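Local coordinates for aspartokinase (Clostridium acetobutylicum, PDB 3TVI), which probably phosphorylates the beta-carboxyl group of L-aspartate with ATP, the first step toward threonine, methionine and lysine, at residues B[394-407]-B[419-433]. Residues are numbered along the deposited sequence; the frame is centred on the assembly and turned at random.
Sequences IFTALSKENVNIRM and VGVETVDFEKAVKSI
A classic beta bulge sets R406 and M407 opposite the single residue G420 in the antiparallel hairpin of the ACT domain. The carbonyl oxygen of G420 accepts two backbone bonds, from R406 N at 2.6 Å and from M407 N at 3.0 Å. G420 N returns a straight bond to M407 O, with an angle of 170° at the hydrogen. Beyond the bulge, R406 NH1 forms a long salt bridge with E422 OE2 at 3.6 Å. The guanidinium and carboxylate planes lie 23° apart. NH1 also donates a hydrogen bond to P372 O, its stronger partner, and NH2 to H371 O, both on strand 367-380.

A Schellman motif with N402 as its C-prime residue ends helix 394-400. Here K428, extended beyond CG, brings NZ to E401 O at 2.8 Å. This ties the end of one helix to the helix 426-433 beside it, the two axes 8.6 Å apart. Next to it V403 slides past D425; V403 CG2 lies against D425 CB and also touches V421 CG1 at 4.1 Å.

Between the helices, A397 CB rests on S432 O at 3.7 Å. Toward the sheet, F395 CE1 meets V419 CG2 near the plane of the ring, which also meets F395 of the second subunit. L398 forks between sheet and helix: CD1 reaches V419 CG1 tip to tip at 3.9 Å, and CD2 lies against A429 CB.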
loop_
_atom_site.group_PDB
_atom_site.type_symbol
_atom_site.label_atom_id
_atom_site.label_comp_id
_atom_site.label_asym_id
_atom_site.label_seq_id
_atom_site.Cartn_x
_atom_site.Cartn_y
_atom_site.Cartn_z
ATOM N N ILE B 394 0.091 -19.079 -9.026
ATOM C CA ILE B 394 0.288 -19.067 -7.580
ATOM C C ILE B 394 -1.026 -19.288 -6.839
ATOM O O ILE B 394 -1.062 -19.949 -5.799
ATOM C CB ILE B 394 0.902 -17.734 -7.094
ATOM C CG1 ILE B 394 2.344 -17.594 -7.585
ATOM C CG2 ILE B 394 0.872 -17.632 -5.575
ATOM C CD1 ILE B 394 2.879 -16.185 -7.438
ATOM N N PHE B 395 -2.109 -18.730 -7.357
ATOM C CA PHE B 395 -3.387 -18.860 -6.678
ATOM C C PHE B 395 -3.963 -20.251 -6.878
ATOM O O PHE B 395 -4.637 -20.768 -5.985
ATOM C CB PHE B 395 -4.371 -17.796 -7.147
ATOM C CG PHE B 395 -3.820 -16.401 -7.088
ATOM C CD1 PHE B 395 -3.123 -15.963 -5.976
ATOM C CD2 PHE B 395 -4.005 -15.522 -8.144
ATOM C CE1 PHE B 395 -2.612 -14.679 -5.918
ATOM C CE2 PHE B 395 -3.490 -14.237 -8.098
ATOM C CZ PHE B 395 -2.794 -13.813 -6.981
ATOM N N THR B 396 -3.694 -20.855 -8.037
ATOM C CA THR B 396 -4.096 -22.231 -8.276
ATOM C C THR B 396 -3.414 -23.091 -7.251
ATOM O O THR B 396 -4.062 -23.870 -6.577
ATOM C CB THR B 396 -3.699 -22.764 -9.662
ATOM O OG1 THR B 396 -4.036 -21.816 -10.674
ATOM C CG2 THR B 396 -4.422 -24.068 -9.942
ATOM N N ALA B 397 -2.103 -22.940 -7.130
ATOM C CA ALA B 397 -1.341 -23.678 -6.133
ATOM C C ALA B 397 -2.012 -23.567 -4.777
ATOM O O ALA B 397 -2.386 -24.579 -4.184
ATOM C CB ALA B 397 0.085 -23.157 -6.050
ATOM N N LEU B 398 -2.192 -22.334 -4.305
ATOM C CA LEU B 398 -2.761 -22.091 -2.974
ATOM C C LEU B 398 -4.183 -22.633 -2.832
ATOM O O LEU B 398 -4.578 -23.024 -1.743
ATOM C CB LEU B 398 -2.738 -20.602 -2.631
ATOM C CG LEU B 398 -1.364 -19.933 -2.573
ATOM C CD1 LEU B 398 -1.507 -18.421 -2.605
ATOM C CD2 LEU B 398 -0.597 -20.378 -1.336
ATOM N N SER B 399 -4.948 -22.653 -3.920
ATOM C CA SER B 399 -6.278 -23.266 -3.904
ATOM C C SER B 399 -6.183 -24.765 -3.668
ATOM O O SER B 399 -6.981 -25.327 -2.918
ATOM C CB SER B 399 -7.025 -23.026 -5.220
ATOM O OG SER B 399 -7.253 -21.648 -5.445
ATOM N N LYS B 400 -5.213 -25.412 -4.312
ATOM C CA LYS B 400 -5.038 -26.863 -4.179
ATOM C C LYS B 400 -4.702 -27.282 -2.753
ATOM O O LYS B 400 -5.053 -28.381 -2.340
ATOM C CB LYS B 400 -3.976 -27.394 -5.150
ATOM C CG LYS B 400 -4.540 -27.853 -6.483
ATOM C CD LYS B 400 -5.269 -26.729 -7.220
ATOM C CE LYS B 400 -5.674 -27.127 -8.638
ATOM N NZ LYS B 400 -6.673 -26.195 -9.247
ATOM N N GLU B 401 -4.033 -26.409 -2.005
ATOM C CA GLU B 401 -3.703 -26.688 -0.606
ATOM C C GLU B 401 -4.717 -26.095 0.369
ATOM O O GLU B 401 -4.486 -26.086 1.585
ATOM C CB GLU B 401 -2.276 -26.214 -0.279
ATOM C CG GLU B 401 -1.237 -27.331 -0.271
ATOM C CD GLU B 401 -1.485 -28.375 -1.348
ATOM O OE1 GLU B 401 -1.549 -29.574 -1.002
ATOM O OE2 GLU B 401 -1.645 -27.996 -2.531
ATOM N N ASN B 402 -5.847 -25.632 -0.163
ATOM C CA ASN B 402 -6.943 -25.149 0.656
ATOM C C ASN B 402 -6.451 -24.103 1.659
ATOM O O ASN B 402 -6.535 -24.302 2.876
ATOM C CB ASN B 402 -7.626 -26.334 1.362
ATOM C CG ASN B 402 -8.903 -25.938 2.090
ATOM O OD1 ASN B 402 -9.129 -26.353 3.228
ATOM N ND2 ASN B 402 -9.744 -25.134 1.439
ATOM N N VAL B 403 -5.917 -23.002 1.130
ATOM C CA VAL B 403 -5.374 -21.918 1.961
ATOM C C VAL B 403 -5.893 -20.545 1.508
ATOM O O VAL B 403 -5.640 -20.092 0.392
ATOM C CB VAL B 403 -3.822 -21.949 2.048
ATOM C CG1 VAL B 403 -3.208 -22.607 0.821
ATOM C CG2 VAL B 403 -3.249 -20.552 2.284
ATOM N N ASN B 404 -6.639 -19.915 2.410
ATOM C CA ASN B 404 -7.257 -18.613 2.195
ATOM C C ASN B 404 -6.197 -17.518 2.061
ATOM O O ASN B 404 -5.277 -17.420 2.888
ATOM C CB ASN B 404 -8.216 -18.306 3.363
ATOM C CG ASN B 404 -8.627 -16.844 3.436
ATOM O OD1 ASN B 404 -9.489 -16.396 2.684
ATOM N ND2 ASN B 404 -8.030 -16.105 4.370
ATOM N N ILE B 405 -6.350 -16.714 1.006
ATOM C CA ILE B 405 -5.475 -15.591 0.715
ATOM C C ILE B 405 -5.975 -14.367 1.469
ATOM O O ILE B 405 -7.170 -14.103 1.498
ATOM C CB ILE B 405 -5.471 -15.294 -0.799
ATOM C CG1 ILE B 405 -4.981 -16.517 -1.579
ATOM C CG2 ILE B 405 -4.599 -14.090 -1.127
ATOM C CD1 ILE B 405 -5.060 -16.352 -3.081
ATOM N N ARG B 406 -5.064 -13.623 2.082
ATOM C CA ARG B 406 -5.426 -12.428 2.849
ATOM C C ARG B 406 -4.850 -11.116 2.292
ATOM O O ARG B 406 -5.272 -10.033 2.689
ATOM C CB ARG B 406 -4.984 -12.598 4.303
ATOM C CG ARG B 406 -5.892 -13.491 5.137
ATOM C CD ARG B 406 -5.556 -13.380 6.612
ATOM N NE ARG B 406 -5.605 -11.991 7.064
ATOM C CZ ARG B 406 -5.064 -11.537 8.194
ATOM N NH1 ARG B 406 -4.419 -12.358 9.019
ATOM N NH2 ARG B 406 -5.170 -10.247 8.500
HETATM N N MSE B 407 -3.877 -11.203 1.397
HETATM C CA MSE B 407 -3.423 -10.025 0.663
HETATM C C MSE B 407 -2.863 -10.476 -0.656
HETATM O O MSE B 407 -2.342 -11.589 -0.775
HETATM C CB MSE B 407 -2.361 -9.260 1.459
HETATM C CG MSE B 407 -2.009 -7.889 0.873
HETATM SE SE MSE B 407 -0.196 -7.359 1.449
HETATM C CE MSE B 407 0.795 -7.761 -0.198
ATOM N N VAL B 419 2.045 -12.503 -1.705
ATOM C CA VAL B 419 0.785 -13.035 -1.256
ATOM C C VAL B 419 0.838 -13.033 0.251
ATOM O O VAL B 419 1.870 -13.379 0.830
ATOM C CB VAL B 419 0.606 -14.468 -1.758
ATOM C CG1 VAL B 419 0.040 -15.351 -0.669
ATOM C CG2 VAL B 419 -0.272 -14.487 -2.988
ATOM N N GLY B 420 -0.268 -12.642 0.878
ATOM C CA GLY B 420 -0.370 -12.614 2.336
ATOM C C GLY B 420 -1.378 -13.630 2.809
ATOM O O GLY B 420 -2.463 -13.721 2.254
ATOM N N VAL B 421 -1.016 -14.392 3.837
ATOM C CA VAL B 421 -1.834 -15.511 4.306
ATOM C C VAL B 421 -1.730 -15.700 5.806
ATOM O O VAL B 421 -0.787 -15.214 6.436
ATOM C CB VAL B 421 -1.386 -16.843 3.674
ATOM C CG1 VAL B 421 -1.587 -16.810 2.170
ATOM C CG2 VAL B 421 0.065 -17.149 4.043
ATOM N N GLU B 422 -2.687 -16.450 6.354
ATOM C CA GLU B 422 -2.685 -16.833 7.770
ATOM C C GLU B 422 -1.358 -17.463 8.164
ATOM O O GLU B 422 -0.838 -18.322 7.445
ATOM C CB GLU B 422 -3.799 -17.844 8.056
ATOM C CG GLU B 422 -4.487 -17.646 9.398
ATOM C CD GLU B 422 -5.426 -16.449 9.392
ATOM O OE1 GLU B 422 -6.319 -16.378 8.506
ATOM O OE2 GLU B 422 -5.260 -15.578 10.275
ATOM N N THR B 423 -0.827 -17.056 9.313
ATOM C CA THR B 423 0.476 -17.542 9.766
ATOM C C THR B 423 0.544 -19.062 9.919
ATOM O O THR B 423 1.604 -19.651 9.746
ATOM C CB THR B 423 0.879 -16.885 11.085
ATOM O OG1 THR B 423 0.696 -15.472 10.969
ATOM C CG2 THR B 423 2.326 -17.174 11.387
ATOM N N VAL B 424 -0.583 -19.695 10.234
ATOM C CA VAL B 424 -0.645 -21.157 10.260
ATOM C C VAL B 424 -0.323 -21.766 8.888
ATOM O O VAL B 424 0.373 -22.779 8.802
ATOM C CB VAL B 424 -2.021 -21.666 10.750
ATOM C CG1 VAL B 424 -3.135 -21.254 9.799
ATOM C CG2 VAL B 424 -1.994 -23.179 10.920
ATOM N N ASP B 425 -0.810 -21.126 7.824
ATOM C CA ASP B 425 -0.663 -21.640 6.451
ATOM C C ASP B 425 0.669 -21.275 5.757
ATOM O O ASP B 425 0.946 -21.751 4.654
ATOM C CB ASP B 425 -1.847 -21.169 5.593
ATOM C CG ASP B 425 -3.154 -21.876 5.945
ATOM O OD1 ASP B 425 -3.131 -22.842 6.744
ATOM O OD2 ASP B 425 -4.214 -21.478 5.412
ATOM N N PHE B 426 1.492 -20.450 6.401
ATOM C CA PHE B 426 2.744 -19.987 5.809
ATOM C C PHE B 426 3.532 -21.123 5.156
ATOM O O PHE B 426 3.763 -21.110 3.950
ATOM C CB PHE B 426 3.585 -19.285 6.873
ATOM C CG PHE B 426 4.952 -18.874 6.407
ATOM C CD1 PHE B 426 5.137 -17.683 5.726
ATOM C CD2 PHE B 426 6.062 -19.664 6.674
ATOM C CE1 PHE B 426 6.401 -17.290 5.308
ATOM C CE2 PHE B 426 7.328 -19.278 6.258
ATOM C CZ PHE B 426 7.497 -18.087 5.573
ATOM N N GLU B 427 3.921 -22.115 5.946
ATOM C CA GLU B 427 4.759 -23.206 5.443
ATOM C C GLU B 427 4.046 -24.032 4.378
ATOM O O GLU B 427 4.688 -24.610 3.508
ATOM C CB GLU B 427 5.218 -24.114 6.591
ATOM N N LYS B 428 2.721 -24.078 4.448
ATOM C CA LYS B 428 1.917 -24.828 3.478
ATOM C C LYS B 428 1.943 -24.128 2.120
ATOM O O LYS B 428 2.136 -24.758 1.080
ATOM C CB LYS B 428 0.473 -24.954 3.982
ATOM C CG LYS B 428 -0.312 -26.140 3.446
ATOM C CD LYS B 428 -1.628 -26.271 4.209
ATOM C CE LYS B 428 -2.504 -27.406 3.696
ATOM N NZ LYS B 428 -3.941 -27.217 4.053
ATOM N N ALA B 429 1.757 -22.813 2.152
ATOM C CA ALA B 429 1.780 -21.995 0.955
ATOM C C ALA B 429 3.116 -22.131 0.227
ATOM O O ALA B 429 3.162 -22.572 -0.925
ATOM C CB ALA B 429 1.528 -20.544 1.328
ATOM N N VAL B 430 4.192 -21.763 0.920
ATOM C CA VAL B 430 5.549 -21.829 0.370
ATOM C C VAL B 430 5.826 -23.179 -0.287
ATOM O O VAL B 430 6.386 -23.233 -1.385
ATOM C CB VAL B 430 6.624 -21.599 1.451
ATOM C CG1 VAL B 430 8.007 -21.617 0.820
ATOM C CG2 VAL B 430 6.391 -20.290 2.197
ATOM N N LYS B 431 5.441 -24.260 0.393
ATOM C CA LYS B 431 5.517 -25.602 -0.185
ATOM C C LYS B 431 4.817 -25.615 -1.536
ATOM O O LYS B 431 5.423 -25.941 -2.559
ATOM C CB LYS B 431 4.850 -26.634 0.733
ATOM C CG LYS B 431 5.795 -27.458 1.605
ATOM C CD LYS B 431 5.026 -28.222 2.687
ATOM C CE LYS B 431 5.849 -29.338 3.323
ATOM N NZ LYS B 431 7.002 -28.854 4.148
ATOM N N SER B 432 3.542 -25.225 -1.525
ATOM C CA SER B 432 2.670 -25.325 -2.698
ATOM C C SER B 432 3.227 -24.608 -3.910
ATOM O O SER B 432 3.120 -25.096 -5.033
ATOM C CB SER B 432 1.292 -24.730 -2.390
ATOM O OG SER B 432 1.033 -24.744 -0.997
ATOM N N ILE B 433 3.804 -23.437 -3.675
ATOM C CA ILE B 433 4.276 -22.593 -4.759
ATOM C C ILE B 433 5.541 -23.179 -5.369
ATOM O O ILE B 433 5.743 -23.073 -6.582
ATOM C CB ILE B 433 4.568 -21.157 -4.289
ATOM C CG1 ILE B 433 3.328 -20.524 -3.660
ATOM C CG2 ILE B 433 5.026 -20.304 -5.459
ATOM C CD1 ILE B 433 3.641 -19.277 -2.866
#